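Local coordinates for ARO (armadillo repeats only protein) (Plasmodium falciparum Santa Lucia, PDB 5EWP) that probably helps move rhoptries to the apical pole of the malaria parasite and attach them there, acting as an armadillo-repeat protein-binding scaffold, at residues 12-15 / 16-20; 98-101 / 102-106; 120-123 / 124-128; 163-166 / 167-171. All blocks are in the same frame, centred on the assembly; numbering follows the deposited sequence.

Interaction 1: residues 12-15 / 16-20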
loop_
_atom_site.group_PDB
_atom_site.type_symbol
_atom_site.label_atom_id
_atom_site.label_comp_id
_atom_site.label_asym_id
_atom_site.label_seq_id
_atom_site.Cartn_x
_atom_site.Cartn_y
_atom_site.Cartn_z
ATOM N N THR A 12 -1.089 -3.317 35.648
ATOM C CA THR A 12 -1.698 -3.012 34.358
ATOM C C THR A 12 -1.934 -4.271 33.534
ATOM O O THR A 12 -1.555 -5.362 33.943
ATOM C CB THR A 12 -0.849 -2.014 33.557
ATOM O OG1 THR A 12 -1.503 -1.717 32.322
ATOM C CG2 THR A 12 0.547 -2.558 33.306
ATOM N N SER A 13 -2.582 -4.121 32.386
ATOM C CA SER A 13 -2.852 -5.267 31.541
ATOM C C SER A 13 -1.577 -5.988 31.136
ATOM O O SER A 13 -0.546 -5.361 30.898
ATOM C CB SER A 13 -3.605 -4.833 30.284
ATOM O OG SER A 13 -3.435 -5.786 29.238
ATOM N N ASN A 14 -1.662 -7.312 31.060
ATOM C CA ASN A 14 -0.567 -8.129 30.582
ATOM C C ASN A 14 -0.104 -7.649 29.212
ATOM O O ASN A 14 1.092 -7.635 28.928
ATOM C CB ASN A 14 -0.988 -9.595 30.487
ATOM C CG ASN A 14 0.183 -10.520 30.255
ATOM O OD1 ASN A 14 1.219 -10.398 30.905
ATOM N ND2 ASN A 14 0.037 -11.430 29.300
ATOM N N ASP A 15 -1.059 -7.262 28.372
ATOM C CA ASP A 15 -0.732 -6.859 26.996
ATOM C C ASP A 15 0.110 -5.583 26.980
ATOM O O ASP A 15 0.993 -5.417 26.131
ATOM C CB ASP A 15 -2.005 -6.669 26.168
ATOM C CG ASP A 15 -2.670 -7.981 25.826
ATOM O OD1 ASP A 15 -2.115 -9.033 26.201
ATOM O OD2 ASP A 15 -3.723 -7.968 25.158
ATOM N N ILE A 16 -0.160 -4.683 27.922
ATOM C CA ILE A 16 0.630 -3.465 28.027
ATOM C C ILE A 16 2.050 -3.796 28.474
ATOM O O ILE A 16 3.015 -3.238 27.960
ATOM C CB ILE A 16 -0.013 -2.451 28.994
ATOM C CG1 ILE A 16 -1.297 -1.891 28.374
ATOM C CG2 ILE A 16 0.968 -1.324 29.328
ATOM C CD1 ILE A 16 -2.023 -0.888 29.254
ATOM N N LEU A 17 2.184 -4.723 29.416
ATOM C CA LEU A 17 3.511 -5.129 29.848
ATOM C C LEU A 17 4.265 -5.836 28.726
ATOM O O LEU A 17 5.452 -5.587 28.532
ATOM C CB LEU A 17 3.417 -6.025 31.073
ATOM C CG LEU A 17 2.881 -5.239 32.266
ATOM C CD1 LEU A 17 2.855 -6.111 33.462
ATOM C CD2 LEU A 17 3.763 -4.031 32.524
ATOM N N ARG A 18 3.564 -6.708 28.004
ATOM C CA ARG A 18 4.148 -7.416 26.867
ATOM C C ARG A 18 4.602 -6.429 25.812
ATOM O O ARG A 18 5.688 -6.567 25.262
ATOM C CB ARG A 18 3.149 -8.412 26.278
ATOM C CG ARG A 18 2.995 -9.674 27.115
ATOM C CD ARG A 18 1.886 -10.586 26.594
ATOM N NE ARG A 18 2.113 -11.040 25.224
ATOM C CZ ARG A 18 1.156 -11.482 24.413
ATOM N NH1 ARG A 18 -0.102 -11.528 24.832
ATOM N NH2 ARG A 18 1.457 -11.877 23.182
ATOM N N PHE A 19 3.781 -5.412 25.552
ATOM C CA PHE A 19 4.156 -4.382 24.593
ATOM C C PHE A 19 5.422 -3.639 25.017
ATOM O O PHE A 19 6.335 -3.436 24.211
ATOM C CB PHE A 19 3.026 -3.362 24.380
ATOM C CG PHE A 19 3.388 -2.297 23.385
ATOM C CD1 PHE A 19 3.152 -2.493 22.028
ATOM C CD2 PHE A 19 4.027 -1.126 23.795
ATOM C CE1 PHE A 19 3.511 -1.523 21.089
ATOM C CE2 PHE A 19 4.399 -0.167 22.876
ATOM C CZ PHE A 19 4.154 -0.371 21.513
ATOM N N ASP A 20 5.469 -3.201 26.273
ATOM C CA ASP A 20 6.614 -2.421 26.742
ATOM C C ASP A 20 7.905 -3.211 26.659
ATOM O O ASP A 20 8.950 -2.672 26.298
ATOM C CB ASP A 20 6.387 -1.936 28.178
ATOM C CG ASP A 20 5.331 -0.860 28.256
ATOM O OD1 ASP A 20 5.019 -0.266 27.196
ATOM O OD2 ASP A 20 4.823 -0.592 29.370
#
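Thr-12 reaches forward to Ile-16 and Leu-17 across the N-cap of helix 14-25, a worked example of how a helix start is closed by side chains. The Thr-12 methyl CG2 lies 3.6 Å from Leu-17 CD2, and these two occupy the positions of a hydrophobic staple, one residue before the cap and four after it. The other branch, OG1, meets the end of Ile-16 roughly at a right angle, 3.2 Å from CD1. Ser-13 itself does the capping: its OG, swung opposite its own backbone N (chi1 158°), accepts Asp-15 N at 2.9 Å. Leu-17 N then donates to Ser-13 O in the carbonyl plane.

On another flank the Arg-18 chain passes obliquely over Asn-14, with CD 3.4 Å from Asn-14 ND2. A bend at its third torsion (60°) turns the guanidinium back along Asp-15. Both acid and base have further partners: Asp-15 OD2 bonds Ser-37 OG, and Arg-18 NE pairs with Glu-30. Phe-19 meanwhile buries its ring against Phe-31 and helix 58-70. Asp-15 OD1 and Arg-18 NH1 form a long salt bridge of 3.5 Å, their flat groups standing 80° apart.

Interaction 2: residues 98-101 / 102-106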
loop_
_atom_site.group_PDB
_atom_site.type_symbol
_atom_site.label_atom_id
_atom_site.label_comp_id
_atom_site.label_asym_id
_atom_site.label_seq_id
_atom_site.Cartn_x
_atom_site.Cartn_y
_atom_site.Cartn_z
ATOM N N HIS A 98 -12.968 -2.999 11.065
ATOM C CA HIS A 98 -13.718 -1.749 10.903
ATOM C C HIS A 98 -13.131 -0.615 11.749
ATOM O O HIS A 98 -13.721 0.475 11.869
ATOM C CB HIS A 98 -15.197 -1.980 11.198
ATOM C CG HIS A 98 -15.918 -2.634 10.057
ATOM N ND1 HIS A 98 -17.293 -2.667 9.957
ATOM C CD2 HIS A 98 -15.447 -3.268 8.956
ATOM C CE1 HIS A 98 -17.637 -3.294 8.846
ATOM N NE2 HIS A 98 -16.535 -3.670 8.220
ATOM N N GLU A 99 -12.010 -0.903 12.405
ATOM C CA GLU A 99 -11.274 0.126 13.136
ATOM C C GLU A 99 -10.256 0.762 12.197
ATOM O O GLU A 99 -9.364 0.088 11.686
ATOM C CB GLU A 99 -10.595 -0.449 14.375
ATOM C CG GLU A 99 -11.592 -0.992 15.387
ATOM C CD GLU A 99 -12.725 0.003 15.683
ATOM O OE1 GLU A 99 -12.448 1.193 15.966
ATOM O OE2 GLU A 99 -13.901 -0.405 15.623
ATOM N N LEU A 100 -10.400 2.060 11.972
ATOM C CA LEU A 100 -9.589 2.752 10.983
ATOM C C LEU A 100 -8.094 2.637 11.295
ATOM O O LEU A 100 -7.285 2.467 10.377
ATOM C CB LEU A 100 -10.040 4.213 10.917
ATOM C CG LEU A 100 -10.103 4.998 9.617
ATOM C CD1 LEU A 100 -10.638 4.133 8.496
ATOM C CD2 LEU A 100 -11.047 6.164 9.849
ATOM N N ASP A 101 -7.729 2.680 12.581
ATOM C CA ASP A 101 -6.312 2.645 12.946
ATOM C C ASP A 101 -5.684 1.276 12.668
ATOM O O ASP A 101 -4.512 1.195 12.336
ATOM C CB ASP A 101 -6.102 3.038 14.417
ATOM C CG ASP A 101 -6.955 2.231 15.381
ATOM O OD1 ASP A 101 -8.169 2.077 15.138
ATOM O OD2 ASP A 101 -6.397 1.765 16.398
ATOM N N ARG A 102 -6.476 0.215 12.770
ATOM C CA ARG A 102 -5.982 -1.127 12.471
ATOM C C ARG A 102 -5.727 -1.296 10.985
ATOM O O ARG A 102 -4.691 -1.847 10.564
ATOM C CB ARG A 102 -6.986 -2.188 12.969
ATOM C CG ARG A 102 -6.831 -2.471 14.452
ATOM C CD ARG A 102 -7.813 -3.523 14.981
ATOM N NE ARG A 102 -7.582 -3.676 16.403
ATOM C CZ ARG A 102 -6.869 -4.657 16.950
ATOM N NH1 ARG A 102 -6.373 -5.629 16.194
ATOM N NH2 ARG A 102 -6.684 -4.685 18.265
ATOM N N VAL A 103 -6.674 -0.833 10.179
ATOM C CA VAL A 103 -6.511 -0.936 8.732
ATOM C C VAL A 103 -5.321 -0.090 8.300
ATOM O O VAL A 103 -4.458 -0.552 7.565
ATOM C CB VAL A 103 -7.747 -0.487 7.969
ATOM C CG1 VAL A 103 -7.465 -0.564 6.448
ATOM C CG2 VAL A 103 -8.942 -1.356 8.350
ATOM N N HIS A 104 -5.270 1.160 8.769
ATOM C CA HIS A 104 -4.185 2.042 8.343
ATOM C C HIS A 104 -2.817 1.499 8.714
ATOM O O HIS A 104 -1.899 1.539 7.906
ATOM C CB HIS A 104 -4.363 3.429 8.942
ATOM C CG HIS A 104 -5.485 4.204 8.335
ATOM N ND1 HIS A 104 -5.885 5.434 8.817
ATOM C CD2 HIS A 104 -6.267 3.948 7.260
ATOM C CE1 HIS A 104 -6.889 5.882 8.087
ATOM N NE2 HIS A 104 -7.133 5.005 7.127
ATOM N N ALA A 105 -2.684 0.995 9.934
ATOM C CA ALA A 105 -1.405 0.473 10.390
ATOM C C ALA A 105 -0.975 -0.717 9.535
ATOM O O ALA A 105 0.199 -0.844 9.191
ATOM C CB ALA A 105 -1.482 0.080 11.869
ATOM N N ALA A 106 -1.935 -1.571 9.186
ATOM C CA ALA A 106 -1.663 -2.730 8.325
ATOM C C ALA A 106 -1.246 -2.316 6.921
ATOM O O ALA A 106 -0.331 -2.898 6.348
ATOM C CB ALA A 106 -2.912 -3.659 8.259
HETATM O O HOH W 1 -7.689 -0.377 17.511
#
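Glu-99, at the N-cap of helix 100-113, receives Val-103 N on its carbonyl O at 3.2 Å, while Arg-102 N makes a weaker bond to the same oxygen; Leu-100 O takes His-104 N and Asp-101 O takes Ala-105 N to complete the first turn of this armadillo helix. Side chains then spread from the turn in different directions. Leu-100 and His-104 run side by side, the branch carbon CG of Leu-100 coming within 3.7 Å of His-104 CE1. Leu-100 O also sits over one face of the imidazole, toward its rim and 3.2 Å from His-104 CG.

Arg-102 leaves the other flank fully extended from CG to NE, its CD passing 4.2 Å from Glu-99 CB, and carries its guanidinium to Cys-35 O. Asp-101 has CG wedged between backbone N and carbonyl carbon (chi1 53°), which folds the carboxylate back over the start of the helix. A water links the two: it donates to Asp-101 OD2 at 2.7 Å and accepts only weakly from Arg-102 NE. Lys-56 NZ pairs with both Glu-99 OE1 and Asp-101 OD1.

Acids at a helix start would be favoured by the helix dipole and, with Lys-56 beside them, probably keep their negative charge. His-104 ND1, bonded to Ala-53 N, would serve as acceptor, consistent with a neutral ring protonated at NE2.

Interaction 3: residues 120-123 / 124-128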
loop_
_atom_site.group_PDB
_atom_site.type_symbol
_atom_site.label_atom_id
_atom_site.label_comp_id
_atom_site.label_asym_id
_atom_site.label_seq_id
_atom_site.Cartn_x
_atom_site.Cartn_y
_atom_site.Cartn_z
ATOM N N ASN A 120 8.313 -11.309 0.407
ATOM C CA ASN A 120 7.157 -10.704 1.058
ATOM C C ASN A 120 6.025 -10.450 0.084
ATOM O O ASN A 120 4.855 -10.646 0.417
ATOM C CB ASN A 120 7.538 -9.382 1.738
ATOM C CG ASN A 120 8.357 -9.592 2.991
ATOM O OD1 ASN A 120 8.492 -10.710 3.462
ATOM N ND2 ASN A 120 8.881 -8.495 3.560
ATOM N N CYS A 121 6.362 -9.990 -1.120
ATOM C CA CYS A 121 5.337 -9.683 -2.111
ATOM C C CYS A 121 4.627 -10.955 -2.534
ATOM O O CYS A 121 3.403 -10.985 -2.704
ATOM C CB CYS A 121 5.946 -8.975 -3.330
ATOM S SG CYS A 121 6.484 -7.291 -2.990
ATOM N N ILE A 122 5.413 -12.009 -2.729
ATOM C CA ILE A 122 4.845 -13.318 -3.045
ATOM C C ILE A 122 3.909 -13.785 -1.936
ATOM O O ILE A 122 2.788 -14.251 -2.204
ATOM C CB ILE A 122 5.954 -14.363 -3.270
ATOM C CG1 ILE A 122 6.695 -14.060 -4.572
ATOM C CG2 ILE A 122 5.350 -15.766 -3.331
ATOM C CD1 ILE A 122 7.996 -14.876 -4.765
ATOM N N CYS A 123 4.360 -13.641 -0.691
ATOM C CA CYS A 123 3.548 -14.006 0.462
ATOM C C CYS A 123 2.251 -13.189 0.522
ATOM O O CYS A 123 1.180 -13.724 0.828
ATOM C CB CYS A 123 4.347 -13.827 1.750
ATOM S SG CYS A 123 3.466 -14.369 3.230
ATOM N N MET A 124 2.335 -11.899 0.226
ATOM C CA MET A 124 1.127 -11.077 0.220
ATOM C C MET A 124 0.151 -11.570 -0.827
ATOM O O MET A 124 -1.043 -11.652 -0.565
ATOM C CB MET A 124 1.452 -9.612 -0.034
ATOM C CG MET A 124 2.264 -8.998 1.076
ATOM S SD MET A 124 2.604 -7.275 0.706
ATOM C CE MET A 124 3.949 -7.021 1.854
ATOM N N PHE A 125 0.651 -11.922 -2.010
ATOM C CA PHE A 125 -0.257 -12.404 -3.029
ATOM C C PHE A 125 -0.927 -13.690 -2.572
ATOM O O PHE A 125 -2.148 -13.835 -2.642
ATOM C CB PHE A 125 0.441 -12.653 -4.369
ATOM C CG PHE A 125 -0.512 -13.103 -5.429
ATOM C CD1 PHE A 125 -1.235 -12.177 -6.153
ATOM C CD2 PHE A 125 -0.749 -14.457 -5.643
ATOM C CE1 PHE A 125 -2.144 -12.592 -7.113
ATOM C CE2 PHE A 125 -1.669 -14.881 -6.585
ATOM C CZ PHE A 125 -2.359 -13.951 -7.325
ATOM N N GLU A 126 -0.111 -14.625 -2.102
ATOM C CA GLU A 126 -0.593 -15.953 -1.760
ATOM C C GLU A 126 -1.497 -15.944 -0.537
ATOM O O GLU A 126 -2.312 -16.847 -0.356
ATOM C CB GLU A 126 0.590 -16.894 -1.553
ATOM C CG GLU A 126 1.315 -17.158 -2.876
ATOM C CD GLU A 126 2.458 -18.155 -2.766
ATOM O OE1 GLU A 126 2.810 -18.539 -1.635
ATOM O OE2 GLU A 126 3.006 -18.546 -3.826
ATOM N N SER A 127 -1.384 -14.899 0.274
ATOM C CA SER A 127 -2.161 -14.832 1.496
ATOM C C SER A 127 -3.441 -14.017 1.315
ATOM O O SER A 127 -4.205 -13.861 2.270
ATOM C CB SER A 127 -1.306 -14.257 2.630
ATOM O OG SER A 127 -0.124 -15.022 2.820
ATOM N N GLY A 128 -3.670 -13.503 0.106
ATOM C CA GLY A 128 -4.929 -12.853 -0.235
ATOM C C GLY A 128 -5.041 -11.351 0.017
ATOM O O GLY A 128 -6.134 -10.831 0.215
#
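Ser-127 and Cys-123 meet at the closing turn of helix 118-126, which ends in a Schellman motif at Gly-128 and illustrates how an armadillo helix is brought to a stop. Among the hydrogen bonds, the distinctive one is from a side chain: Ser-127 OG donates to Cys-123 O at 2.7 Å, reaching it because OG lies beside its own backbone N (chi1 -57°). Ser-127 N adds a weak bond to the same oxygen, so two donors of one residue grip a single carbonyl of the last turn. Gly-128, with a positive phi of 90°, returns its N to Phe-125 O at 3.2 Å. Upstream, the ordinary helical ladder persists, as in Met-124 N to Asn-120 O at 2.8 Å.

The van der Waals contacts follow the same i to i+4 spacing. Ile-122 and Glu-126 point the same way on an outer flank, the CG2 branch 3.7 Å from Glu-126 OE2. On the buried flank, the extended Met-124 chain starts close beyond Asn-120 O, with CG 3.1 Å from it, and runs on until its methyl CE lies near Asn-120 CB, between helices 87-95 and 142-156. Phe-125 goes elsewhere, stacking on Tyr-162 of helix 160-168.

Asn-120 makes polar bonds to neighbouring parts of the fold: its OD1 accepts from Arg-83, while ND2 donates to Lys-79 O and Leu-113 O, so both ends of the amide are satisfied. Back at the helix end, Cys-123 SG lies alongside the serine hydroxyl, 3.7 Å from Ser-127 OG.

Interaction 4: residues 163-166 / 167-171; sequences KKEF and LKLGG
With CG turned opposite its backbone N (chi1 -179°), Phe-166 lays its ring face against Gly-171, the last residue of the Schellman motif that ends helix 160-168. Glu-165 starts out in the same sense but bends at its second torsion (75°), which brings the carboxylate back toward Lys-168 and Leu-169. The motif itself has its two classical bonds. Gly-171 N reaches back to Phe-166 O at 2.8 Å, and inside that loop Gly-170 N bonds Leu-167 O at 3.1 Å, while Gly-170 takes the positive phi. Gly-170 is at once the end of this helix and the N-cap of helix 171-177, so the chain passes from one helix of the armadillo fold to the next within a couple of residues.

Glu-165 crosses its neighbours obliquely. Its OE2 lies 3.5 Å from Leu-169 CD1 and its OE1 3.7 Å from Lys-168 CD, but Lys-168 NZ stays 5.6 Å from Glu-165 OE1, probably near enough to feel the opposite charge but not in contact. Leu-169 packs onto helix 130-136. On a buried flank, Lys-163 sends its straight chain to the carbonyls of Asp-203, Phe-204 and Leu-206, so three acceptors hold its NZ at the C-terminal end of helix 192-205 and just beyond it.

Without a side chain, Gly-171 can set its backbone directly on the aromatic face in a CH-pi contact: CA stands 3.6 Å from the centroid of the Phe-166 ring, 16° off the normal.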
loop_
_atom_site.group_PDB
_atom_site.type_symbol
_atom_site.label_atom_id
_atom_site.label_comp_id
_atom_site.label_asym_id
_atom_site.label_seq_id
_atom_site.Cartn_x
_atom_site.Cartn_y
_atom_site.Cartn_z
ATOM N N LYS A 163 -0.789 -10.189 -12.138
ATOM C CA LYS A 163 -1.417 -9.148 -12.953
ATOM C C LYS A 163 -2.816 -9.563 -13.393
ATOM O O LYS A 163 -3.741 -8.747 -13.383
ATOM C CB LYS A 163 -0.559 -8.816 -14.174
ATOM C CG LYS A 163 0.731 -8.079 -13.844
ATOM C CD LYS A 163 1.573 -7.869 -15.082
ATOM C CE LYS A 163 2.805 -7.034 -14.794
ATOM N NZ LYS A 163 3.574 -6.830 -16.066
ATOM N N LYS A 164 -2.962 -10.815 -13.821
ATOM C CA LYS A 164 -4.277 -11.350 -14.196
ATOM C C LYS A 164 -5.280 -11.253 -13.056
ATOM O O LYS A 164 -6.438 -10.863 -13.263
ATOM C CB LYS A 164 -4.168 -12.809 -14.652
ATOM C CG LYS A 164 -3.897 -12.966 -16.133
ATOM C CD LYS A 164 -3.457 -14.382 -16.471
ATOM C CE LYS A 164 -3.124 -14.512 -17.951
ATOM N NZ LYS A 164 -2.985 -15.933 -18.369
ATOM N N GLU A 165 -4.838 -11.622 -11.855
ATOM C CA GLU A 165 -5.692 -11.579 -10.679
ATOM C C GLU A 165 -6.041 -10.124 -10.333
ATOM O O GLU A 165 -7.203 -9.805 -10.039
ATOM C CB GLU A 165 -5.007 -12.291 -9.508
ATOM C CG GLU A 165 -5.720 -12.196 -8.158
ATOM C CD GLU A 165 -6.964 -13.079 -8.040
ATOM O OE1 GLU A 165 -7.398 -13.666 -9.049
ATOM O OE2 GLU A 165 -7.505 -13.187 -6.918
ATOM N N PHE A 166 -5.041 -9.248 -10.386
ATOM C CA PHE A 166 -5.250 -7.821 -10.160
ATOM C C PHE A 166 -6.333 -7.270 -11.101
ATOM O O PHE A 166 -7.271 -6.573 -10.675
ATOM C CB PHE A 166 -3.922 -7.075 -10.343
ATOM C CG PHE A 166 -4.005 -5.579 -10.114
ATOM C CD1 PHE A 166 -4.097 -5.056 -8.823
ATOM C CD2 PHE A 166 -3.954 -4.700 -11.181
ATOM C CE1 PHE A 166 -4.158 -3.677 -8.617
ATOM C CE2 PHE A 166 -4.001 -3.327 -10.989
ATOM C CZ PHE A 166 -4.108 -2.812 -9.699
ATOM N N LEU A 167 -6.235 -7.628 -12.377
ATOM C CA LEU A 167 -7.218 -7.201 -13.377
ATOM C C LEU A 167 -8.610 -7.750 -13.080
ATOM O O LEU A 167 -9.608 -7.026 -13.144
ATOM C CB LEU A 167 -6.742 -7.635 -14.766
ATOM C CG LEU A 167 -7.644 -7.365 -15.970
ATOM C CD1 LEU A 167 -7.899 -5.885 -16.117
ATOM C CD2 LEU A 167 -6.989 -7.937 -17.220
ATOM N N LYS A 168 -8.668 -9.031 -12.739
ATOM C CA LYS A 168 -9.920 -9.707 -12.432
ATOM C C LYS A 168 -10.642 -9.070 -11.248
ATOM O O LYS A 168 -11.866 -9.003 -11.220
ATOM C CB LYS A 168 -9.645 -11.186 -12.163
ATOM C CG LYS A 168 -10.844 -12.032 -11.800
ATOM C CD LYS A 168 -10.373 -13.327 -11.173
ATOM C CE LYS A 168 -11.369 -14.447 -11.374
ATOM N NZ LYS A 168 -12.681 -14.089 -10.789
ATOM N N LEU A 169 -9.867 -8.592 -10.279
ATOM C CA LEU A 169 -10.409 -8.033 -9.051
ATOM C C LEU A 169 -10.793 -6.561 -9.166
ATOM O O LEU A 169 -11.247 -5.951 -8.191
ATOM C CB LEU A 169 -9.403 -8.206 -7.915
ATOM C CG LEU A 169 -9.134 -9.644 -7.487
ATOM C CD1 LEU A 169 -7.934 -9.698 -6.543
ATOM C CD2 LEU A 169 -10.375 -10.226 -6.824
ATOM N N GLY A 170 -10.608 -5.988 -10.346
ATOM C CA GLY A 170 -10.988 -4.612 -10.584
ATOM C C GLY A 170 -9.860 -3.641 -10.312
ATOM O O GLY A 170 -10.075 -2.439 -10.210
ATOM N N GLY A 171 -8.645 -4.162 -10.183
ATOM C CA GLY A 171 -7.506 -3.321 -9.880
ATOM C C GLY A 171 -7.190 -2.247 -10.905
ATOM O O GLY A 171 -6.732 -1.168 -10.546
#

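Overall arrangement
The four contacts are spread along one elongated armadillo solenoid, two at helix starts and two at helix ends. Interactions 1 and 4 lie on opposite sides of the chain's centre, their centres about 41 Å apart. Interactions 1 and 2 do not touch, with centres about 21 Å apart, yet both reach Ser-37: Asp-15 bonds its hydroxyl, and Arg-102 makes a weak bond to its carbonyl. Interactions 2 and 3 belong to consecutive helices, with nearest atoms about 7 Å apart. Direct contact occurs between interactions 3 and 4, where Phe-125 CE1 packs 3.7 Å from Glu-165 CB, joining the C-terminal halves of helices 118-126 and 160-168.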